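Local coordinates for protein Afp3 (Serratia entomophila, PDB 6RBN) that is a sheath protein of the anti-feeding prophage, a contractile injection system, and probably helps drive the inner tube forward when the sheath contracts, at residues E163-R166 against T167-G171; S326-G329 against L330-W333; N400-E403 against E404-V408. All coordinates share one frame; numbering follows the deposited sequence.

Contact 1. Residues E163-R166 against T167-G171; sequences ETYR and TAVYG
Arg166 and Tyr170 lie one turn apart on helix 163-172, and their side chains run side by side in the same direction. The CB of Arg166 stands over a face of the Tyr170 ring, 4.2 Å from the ring centroid. This is a CH-pi contact. Farther out, Arg166 CD comes within 3.9 Å of Tyr170 OH. The arginine chain then bends at chi3, and the guanidinium plane ends 46° from the ring plane, so the two flat groups do not stack. NE of Arg166 instead gives a hydrogen bond to the carbonyl O of Asp162, just before the helix segment. The backbone follows the alpha-helical pattern: Tyr170 N donates to Arg166 O over 2.6 Å, while three bonds in the preceding turn are longer and weak. The helix rests on strands 31-34 and 185-188. Tyr165 and Val169 meet Val33, and Tyr170 packs on Leu185 and Ala187. Thr167 makes its polar contact with Glu163, one turn back. Its OG1 sits beside its own backbone N (chi1 -56°), which aims the hydroxyl back along the helix. Thr167 OG1 donates to Glu163 O over 3.1 Å, tilted 29° from the carbonyl plane. Thr167 N reaches the same Glu163 O at 3.4 Å in a weak bond. One carbonyl thus takes two donors from one residue. The Glu163 carboxylate bends toward that hydroxyl, with OE2 3.6 Å from Thr167 OG1.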
# COMPACT_ATOMS: atom_id res chain seq x y z
N GLU D 163 3.29 61.34 61.34
CA GLU D 163 2.84 60.15 62.06
C GLU D 163 1.32 60.11 62.18
O GLU D 163 0.71 59.06 61.99
CB GLU D 163 3.49 60.12 63.45
CG GLU D 163 3.39 58.78 64.18
CD GLU D 163 2.14 58.63 65.01
OE1 GLU D 163 1.58 59.65 65.46
OE2 GLU D 163 1.71 57.47 65.23
N THR D 164 0.70 61.24 62.50
CA THR D 164 -0.75 61.29 62.62
C THR D 164 -1.45 61.29 61.27
O THR D 164 -2.66 61.03 61.21
CB THR D 164 -1.18 62.53 63.41
OG1 THR D 164 -0.73 63.71 62.73
CG2 THR D 164 -0.59 62.50 64.81
N TYR D 165 -0.73 61.59 60.19
CA TYR D 165 -1.29 61.50 58.85
C TYR D 165 -1.54 60.04 58.48
O TYR D 165 -2.58 59.72 57.90
CB TYR D 165 -0.34 62.15 57.85
CG TYR D 165 -0.84 62.27 56.43
CD1 TYR D 165 -1.62 63.35 56.04
CD2 TYR D 165 -0.54 61.31 55.49
CE1 TYR D 165 -2.07 63.46 54.73
CE2 TYR D 165 -0.98 61.41 54.19
CZ TYR D 165 -1.74 62.48 53.82
OH TYR D 165 -2.18 62.57 52.52
N ARG D 166 -0.59 59.16 58.80
CA ARG D 166 -0.71 57.76 58.41
C ARG D 166 -1.73 57.03 59.26
O ARG D 166 -2.39 56.10 58.78
CB ARG D 166 0.65 57.08 58.52
CG ARG D 166 1.63 57.54 57.47
CD ARG D 166 2.99 56.93 57.73
NE ARG D 166 3.57 57.47 58.95
CZ ARG D 166 4.75 57.11 59.43
NH1 ARG D 166 5.48 56.23 58.79
NH2 ARG D 166 5.20 57.66 60.55
N THR D 167 -1.87 57.43 60.53
CA THR D 167 -2.86 56.81 61.42
C THR D 167 -4.28 57.08 60.95
O THR D 167 -5.14 56.20 61.06
CB THR D 167 -2.63 57.32 62.84
OG1 THR D 167 -1.28 57.05 63.23
CG2 THR D 167 -3.55 56.64 63.84
N ALA D 168 -4.54 58.26 60.38
CA ALA D 168 -5.84 58.53 59.78
C ALA D 168 -6.05 57.73 58.50
O ALA D 168 -7.18 57.38 58.17
CB ALA D 168 -5.99 60.02 59.51
N VAL D 169 -4.97 57.43 57.78
CA VAL D 169 -5.09 56.63 56.57
C VAL D 169 -5.20 55.15 56.91
O VAL D 169 -6.02 54.43 56.33
CB VAL D 169 -3.90 56.92 55.63
CG1 VAL D 169 -3.91 56.00 54.43
CG2 VAL D 169 -3.94 58.36 55.18
N TYR D 170 -4.40 54.67 57.87
CA TYR D 170 -4.42 53.25 58.23
C TYR D 170 -5.71 52.86 58.92
O TYR D 170 -6.13 51.70 58.83
CB TYR D 170 -3.23 52.91 59.13
CG TYR D 170 -1.87 53.01 58.49
CD1 TYR D 170 -1.73 53.04 57.10
CD2 TYR D 170 -0.72 53.08 59.26
CE1 TYR D 170 -0.48 53.13 56.52
CE2 TYR D 170 0.53 53.18 58.69
CZ TYR D 170 0.64 53.20 57.31
OH TYR D 170 1.88 53.29 56.73
N GLY D 171 -6.36 53.80 59.61
CA GLY D 171 -7.65 53.51 60.21
C GLY D 171 -8.78 53.52 59.20
O GLY D 171 -9.76 52.78 59.37

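Contact 2. Residues S326-G329 against L330-W333; sequences SDRG and LVVW
A classic beta bulge places Arg328 and Gly329 together opposite Phe325, and Arg328 reaches forward from it onto Val331. The touching group on the valine is the CG2 methyl. It lies under the arginine chain at both ends: CG2 of Val331 is 4.0 Å from Arg328 CB and also 4.0 Å from Arg328 CZ. Between them the arginine arches over the methyl, bending at chi3 (71°) after an extended chi2. That bend lays the guanidinium flat on Val331. The CG2 methyl stands 3.9 Å from the guanidinium plane, over its centre. The second methyl takes a smaller share, with Val331 CG1 4.1 Å from Arg328 NH1. The Val331 torsion (chi1 178°) sets CG2 beside its backbone N, on the side from which the arginine arrives. The bulge lies where the turn enters the second strand of an antiparallel hairpin, 322-325 with 329-332. The backbone of Val331 bonds to Arg323 in the partner strand. Leu330, pointing the opposite way from Val331, packs on His324 and Val299. Beyond Val331, Trp333 comes obliquely to the charged end, its CZ3 4.5 Å from Arg328 NH1. The indole also meets Phe325 edge-to-face. No hydrogen bond joins the two segments; Arg328 and Val331 meet by van der Waals contact. The hairpin tip faces an Afp2 chain of the assembly. Asp327 makes a salt bridge there to Lys265 of that chain, and both Arg328 and Trp333 pack on its Asn268.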
# COMPACT_ATOMS: atom_id res chain seq x y z
N SER D 326 27.54 45.74 55.83
CA SER D 326 28.64 46.57 55.35
C SER D 326 29.06 46.20 53.94
O SER D 326 29.45 47.06 53.15
CB SER D 326 29.83 46.46 56.30
OG SER D 326 30.37 45.15 56.28
N ASP D 327 28.98 44.91 53.60
CA ASP D 327 29.38 44.48 52.26
C ASP D 327 28.28 44.73 51.24
O ASP D 327 28.57 44.89 50.04
CB ASP D 327 29.79 43.01 52.29
CG ASP D 327 28.73 42.11 52.90
OD1 ASP D 327 27.74 42.63 53.44
OD2 ASP D 327 28.89 40.88 52.82
N ARG D 328 27.03 44.77 51.67
CA ARG D 328 25.91 44.83 50.75
C ARG D 328 25.22 46.19 50.70
O ARG D 328 24.89 46.66 49.61
CB ARG D 328 24.87 43.76 51.11
CG ARG D 328 25.41 42.35 51.02
CD ARG D 328 24.37 41.33 51.39
NE ARG D 328 23.32 41.22 50.38
CZ ARG D 328 22.21 40.52 50.54
NH1 ARG D 328 21.99 39.87 51.68
NH2 ARG D 328 21.31 40.47 49.57
N GLY D 329 24.99 46.83 51.84
CA GLY D 329 24.30 48.10 51.86
C GLY D 329 23.07 48.06 52.74
O GLY D 329 23.14 47.63 53.89
N LEU D 330 21.92 48.48 52.21
CA LEU D 330 20.66 48.45 52.94
C LEU D 330 19.82 47.31 52.39
O LEU D 330 19.36 47.36 51.25
CB LEU D 330 19.91 49.77 52.84
CG LEU D 330 20.54 50.95 53.55
CD1 LEU D 330 19.72 52.20 53.32
CD2 LEU D 330 20.67 50.66 55.02
N VAL D 331 19.61 46.28 53.21
CA VAL D 331 18.90 45.08 52.81
C VAL D 331 17.62 44.98 53.63
O VAL D 331 17.66 45.09 54.86
CB VAL D 331 19.78 43.83 53.01
CG1 VAL D 331 19.03 42.57 52.65
CG2 VAL D 331 21.05 43.94 52.19
N VAL D 332 16.49 44.80 52.95
CA VAL D 332 15.26 44.49 53.66
C VAL D 332 15.36 43.09 54.25
O VAL D 332 15.84 42.15 53.61
CB VAL D 332 14.04 44.66 52.72
CG1 VAL D 332 14.18 43.85 51.45
CG2 VAL D 332 12.75 44.30 53.44
N TRP D 333 15.00 42.97 55.53
CA TRP D 333 15.42 41.80 56.30
C TRP D 333 14.26 41.38 57.19
O TRP D 333 14.14 41.86 58.32
CB TRP D 333 16.67 42.14 57.10
CG TRP D 333 17.41 41.00 57.68
CD1 TRP D 333 17.44 40.62 58.98
CD2 TRP D 333 18.27 40.10 56.98
NE1 TRP D 333 18.26 39.53 59.14
CE2 TRP D 333 18.78 39.19 57.92
CE3 TRP D 333 18.65 39.97 55.64
CZ2 TRP D 333 19.64 38.16 57.57
CZ3 TRP D 333 19.52 38.95 55.30
CH2 TRP D 333 20.00 38.06 56.26

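Contact 3. Residues N400-E403 against E404-V408; sequences NKAE and EAYFV
Glu404 folds back along the loop that precedes it, running from the peptide of Glu403 toward Asn400. Glu404 CB starts next to the Glu403 peptide, 3.6 Å from Glu403 C. Glu404 CG is set beside the backbone N (chi1 -67°) and comes within 4.3 Å of Lys401 CB. Beyond CG the chain is extended, which carries the carboxylate past Lys401. At the tip, Glu404 OE1 approaches Asn400 N at 3.9 Å and Asn400 CB at 4.1 Å, a loose contact without a hydrogen bond. The OE2 of Glu404 remains 6.8 Å from Lys401 NZ. These opposite charges do not touch, though they may attract weakly. The loop between helix 374-392 and strand 406-409 turns tightly at Ala402, whose phi is positive (73°), bringing Ala402 CA and Ala405 CA to 4.9 Å. The Ala402 O lies over one face of the Tyr406 ring, offset toward the rim, 3.5 Å from Tyr406 CE1. The Ala402 CB adds an apolar touch to the same ring carbon. With CG between the backbone N and the carbonyl carbon (chi1 63°), the Tyr406 ring lies beside Ala402. The ring also packs on Asp385 and Tyr389 of helix 374-392, while Ala402 and Ala405 meet Trp392 at the end of that helix. Asn400 and Lys401 touch residues of two Afp1 chains, probably those of the inner tube. Phe407 packs on Asp351 of an Afp2 chain.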
# COMPACT_ATOMS: atom_id res chain seq x y z
N ASN D 400 5.18 17.32 44.94
CA ASN D 400 6.07 16.45 44.19
C ASN D 400 5.33 15.57 43.20
O ASN D 400 5.98 14.84 42.45
CB ASN D 400 6.88 15.57 45.15
CG ASN D 400 8.25 15.20 44.62
OD1 ASN D 400 9.11 14.74 45.37
ND2 ASN D 400 8.46 15.41 43.33
N LYS D 401 4.00 15.63 43.17
CA LYS D 401 3.19 14.71 42.38
C LYS D 401 2.11 15.43 41.59
O LYS D 401 1.62 14.85 40.61
CB LYS D 401 2.56 13.66 43.31
CG LYS D 401 1.95 12.43 42.65
CD LYS D 401 3.02 11.57 42.02
CE LYS D 401 2.43 10.35 41.34
NZ LYS D 401 1.82 9.39 42.30
N ALA D 402 1.75 16.67 41.96
CA ALA D 402 0.67 17.55 41.50
C ALA D 402 -0.70 17.10 42.00
O ALA D 402 -1.70 17.79 41.78
CB ALA D 402 0.63 17.73 39.98
N GLU D 403 -0.77 15.96 42.67
CA GLU D 403 -1.90 15.64 43.53
C GLU D 403 -1.62 15.94 44.98
O GLU D 403 -2.54 15.91 45.80
CB GLU D 403 -2.31 14.17 43.37
CG GLU D 403 -3.05 13.87 42.08
CD GLU D 403 -2.14 13.63 40.90
OE1 GLU D 403 -0.91 13.56 41.10
OE2 GLU D 403 -2.64 13.52 39.76
N GLU D 404 -0.37 16.24 45.31
CA GLU D 404 -0.00 16.74 46.63
C GLU D 404 0.08 18.25 46.67
O GLU D 404 0.22 18.82 47.76
CB GLU D 404 1.34 16.15 47.05
CG GLU D 404 1.31 14.66 47.29
CD GLU D 404 2.66 14.10 47.65
OE1 GLU D 404 3.66 14.84 47.57
OE2 GLU D 404 2.73 12.91 48.03
N ALA D 405 -0.01 18.91 45.52
CA ALA D 405 0.08 20.36 45.48
C ALA D 405 -1.29 21.02 45.61
O ALA D 405 -1.44 22.00 46.35
CB ALA D 405 0.76 20.82 44.20
N TYR D 406 -2.29 20.50 44.91
CA TYR D 406 -3.57 21.18 44.83
C TYR D 406 -4.69 20.18 44.59
O TYR D 406 -4.44 18.99 44.35
CB TYR D 406 -3.55 22.26 43.74
CG TYR D 406 -3.34 21.74 42.33
CD1 TYR D 406 -2.06 21.55 41.83
CD2 TYR D 406 -4.42 21.46 41.50
CE1 TYR D 406 -1.86 21.08 40.55
CE2 TYR D 406 -4.23 20.99 40.23
CZ TYR D 406 -2.95 20.80 39.76
OH TYR D 406 -2.76 20.33 38.48
N PHE D 407 -5.92 20.67 44.65
CA PHE D 407 -7.11 19.93 44.26
C PHE D 407 -8.21 20.93 43.93
O PHE D 407 -8.28 22.01 44.51
CB PHE D 407 -7.59 18.96 45.35
CG PHE D 407 -8.07 19.61 46.62
CD1 PHE D 407 -7.17 19.94 47.62
CD2 PHE D 407 -9.41 19.86 46.83
CE1 PHE D 407 -7.60 20.53 48.79
CE2 PHE D 407 -9.85 20.45 47.99
CZ PHE D 407 -8.94 20.78 48.97
N VAL D 408 -9.08 20.56 42.98
CA VAL D 408 -10.27 21.32 42.65
C VAL D 408 -11.46 20.37 42.72
O VAL D 408 -11.42 19.28 42.14
CB VAL D 408 -10.19 21.97 41.26
CG1 VAL D 408 -11.42 22.82 41.00
CG2 VAL D 408 -8.93 22.79 41.10

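In the fold
The three contacts follow one another along the chain and do not touch. Contacts 1 and 2 are the nearer neighbours, with centres 29 Å apart and nearest atoms about 14 Å apart. Contact 3 lies 43 Å from contact 1 and 37 Å from contact 2, centre to centre. Contacts 1 and 3 sit on opposite sides of the chain's centre. Contact 2 falls in the subtilisin-like sheath range and contact 3 in the C-terminal sheath range. Their settings in the assembly differ. Contact 1 is touched by no other protein chain. Contact 2 meets Afp2 and a second Afp3 copy, while contact 3 meets Afp2 and two Afp1 chains.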